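Local coordinates for protein glutamine cyclotransferase (Zymomonas mobilis, PDB 3NOL) that catalyses the cyclisation of amino-terminal glutamine to pyroglutamate on a calcium-binding beta-propeller scaffold, at residues A231-K234 with E235-R238. Residues are numbered along the deposited sequence; the frame is centred on the assembly and turned at random.
Sequences AWDK and EHHR. With SO4 (sulfate ion), chain D.
Trp232 lays the edge of its six-membered ring against the face of His237, Trp232 CZ2 3.4 Å from His237 CG, in an edge-to-face pair whose planes meet at 53°. Both belong to the hairpin that joins strands 227-233 and 238-243 of the beta-propeller, where His237 and Arg238 together face Asp233 as a G1 beta bulge. With phi and psi both positive, His237 takes the left-handed conformation of the bulge's first position, and its imidazole turns to the tryptophan. Replacing Trp232 with alanine would probably strip the His237 ring of the aromatic edge against its face and leave it freer to turn. Asp233 N donates to Arg238 O (2.9 Å) and Arg238 N returns a bond to Asp233 O, the hydrogen-bonded antiparallel pair.

On the sheet face that bears Asp233 and Arg238, the aspartate serves both ends of the turn. Its CG lies anti to the backbone N (chi1 167°), which brings OD2 to the turn; there His236 N meets it at 3.1 Å from above the carboxylate plane. OD1, whose place is less sure in the model, forms a salt bridge with Arg238 NE and is also met by NH2; the arginine's long chain, bent at chi3, delivers the guanidinium edge. Lys234, at the surface, has a long chain, bent at chi2, that carries NZ to Asp181 (salt bridge) and to O1 and O2 of a sulfate, probably from the crystallisation liquor. A water donates to Asp233 OD2 at 2.9 Å and to Glu235 OE2 at 3.1 Å, bridging two like-charged carboxylates.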
loop_
_atom_site.group_PDB
_atom_site.type_symbol
_atom_site.label_atom_id
_atom_site.label_comp_id
_atom_site.label_asym_id
_atom_site.label_seq_id
_atom_site.Cartn_x
_atom_site.Cartn_y
_atom_site.Cartn_z
ATOM N N ALA A 231 -0.856 -5.565 2.391
ATOM C CA ALA A 231 -1.103 -5.392 3.845
ATOM C C ALA A 231 -0.528 -6.570 4.607
ATOM O O ALA A 231 -0.394 -7.662 4.046
ATOM C CB ALA A 231 -2.583 -5.269 4.129
ATOM N N TRP A 232 -0.223 -6.350 5.883
ATOM C CA TRP A 232 0.473 -7.346 6.670
ATOM C C TRP A 232 -0.113 -7.342 8.067
ATOM O O TRP A 232 -0.226 -6.298 8.697
ATOM C CB TRP A 232 1.965 -7.006 6.691
ATOM C CG TRP A 232 2.826 -7.829 7.605
ATOM C CD1 TRP A 232 3.552 -7.373 8.681
ATOM C CD2 TRP A 232 3.104 -9.236 7.499
ATOM N NE1 TRP A 232 4.250 -8.414 9.257
ATOM C CE2 TRP A 232 3.992 -9.569 8.559
ATOM C CE3 TRP A 232 2.687 -10.244 6.622
ATOM C CZ2 TRP A 232 4.484 -10.870 8.748
ATOM C CZ3 TRP A 232 3.178 -11.547 6.813
ATOM C CH2 TRP A 232 4.055 -11.847 7.868
ATOM N N ASP A 233 -0.478 -8.539 8.519
ATOM C CA ASP A 233 -1.046 -8.770 9.828
ATOM C C ASP A 233 0.097 -9.368 10.622
ATOM O O ASP A 233 0.448 -10.542 10.453
ATOM C CB ASP A 233 -2.218 -9.753 9.703
ATOM C CG ASP A 233 -2.690 -10.326 11.042
ATOM O OD1 ASP A 233 -3.626 -11.145 10.988
ATOM O OD2 ASP A 233 -2.123 -9.994 12.106
ATOM N N LYS A 234 0.667 -8.544 11.488
ATOM C CA LYS A 234 1.852 -8.892 12.272
ATOM C C LYS A 234 1.532 -9.948 13.344
ATOM O O LYS A 234 2.345 -10.854 13.615
ATOM C CB LYS A 234 2.399 -7.612 12.921
ATOM C CG LYS A 234 3.602 -7.788 13.846
ATOM C CD LYS A 234 4.830 -8.143 13.077
ATOM C CE LYS A 234 6.076 -7.776 13.845
ATOM N NZ LYS A 234 7.237 -8.291 13.070
ATOM N N GLU A 235 0.358 -9.830 13.957
ATOM C CA GLU A 235 -0.052 -10.804 14.992
ATOM C C GLU A 235 -0.096 -12.247 14.474
ATOM O O GLU A 235 0.482 -13.162 15.100
ATOM C CB GLU A 235 -1.405 -10.441 15.602
ATOM C CG GLU A 235 -1.765 -11.441 16.730
ATOM C CD GLU A 235 -3.096 -11.193 17.442
ATOM O OE1 GLU A 235 -3.322 -11.900 18.463
ATOM O OE2 GLU A 235 -3.895 -10.339 16.986
ATOM N N HIS A 236 -0.766 -12.452 13.329
ATOM C CA HIS A 236 -0.984 -13.813 12.761
ATOM C C HIS A 236 -0.042 -14.156 11.585
ATOM O O HIS A 236 -0.095 -15.275 11.036
ATOM C CB HIS A 236 -2.449 -13.989 12.322
ATOM C CG HIS A 236 -3.462 -13.541 13.340
ATOM N ND1 HIS A 236 -3.777 -14.278 14.460
ATOM C CD2 HIS A 236 -4.209 -12.411 13.411
ATOM C CE1 HIS A 236 -4.685 -13.630 15.173
ATOM N NE2 HIS A 236 -4.976 -12.502 14.552
ATOM N N HIS A 237 0.789 -13.197 11.198
ATOM C CA HIS A 237 1.643 -13.298 10.003
ATOM C C HIS A 237 0.844 -13.668 8.738
ATOM O O HIS A 237 1.079 -14.704 8.096
ATOM C CB HIS A 237 2.833 -14.229 10.265
ATOM C CG HIS A 237 4.011 -13.534 10.888
ATOM N ND1 HIS A 237 5.315 -13.900 10.616
ATOM C CD2 HIS A 237 4.085 -12.499 11.764
ATOM C CE1 HIS A 237 6.140 -13.127 11.307
ATOM N NE2 HIS A 237 5.420 -12.262 12.004
ATOM N N ARG A 238 -0.096 -12.789 8.398
ATOM C CA ARG A 238 -0.861 -12.896 7.148
ATOM C C ARG A 238 -0.494 -11.769 6.193
ATOM O O ARG A 238 -0.645 -10.584 6.530
ATOM C CB ARG A 238 -2.374 -12.880 7.424
ATOM C CG ARG A 238 -2.891 -14.099 8.207
ATOM C CD ARG A 238 -4.426 -14.099 8.369
ATOM N NE ARG A 238 -4.866 -12.989 9.224
ATOM C CZ ARG A 238 -6.132 -12.607 9.431
ATOM N NH1 ARG A 238 -7.156 -13.229 8.851
ATOM N NH2 ARG A 238 -6.380 -11.576 10.243
HETATM S S SO4 D . 9.398 -5.401 12.641
HETATM O O1 SO4 D . 9.126 -6.154 13.868
HETATM O O2 SO4 D . 8.700 -6.010 11.514
HETATM O O3 SO4 D . 8.934 -4.029 12.844
HETATM O O4 SO4 D . 10.838 -5.401 12.356
HETATM O O HOH W 1 -4.234 -9.431 14.000
#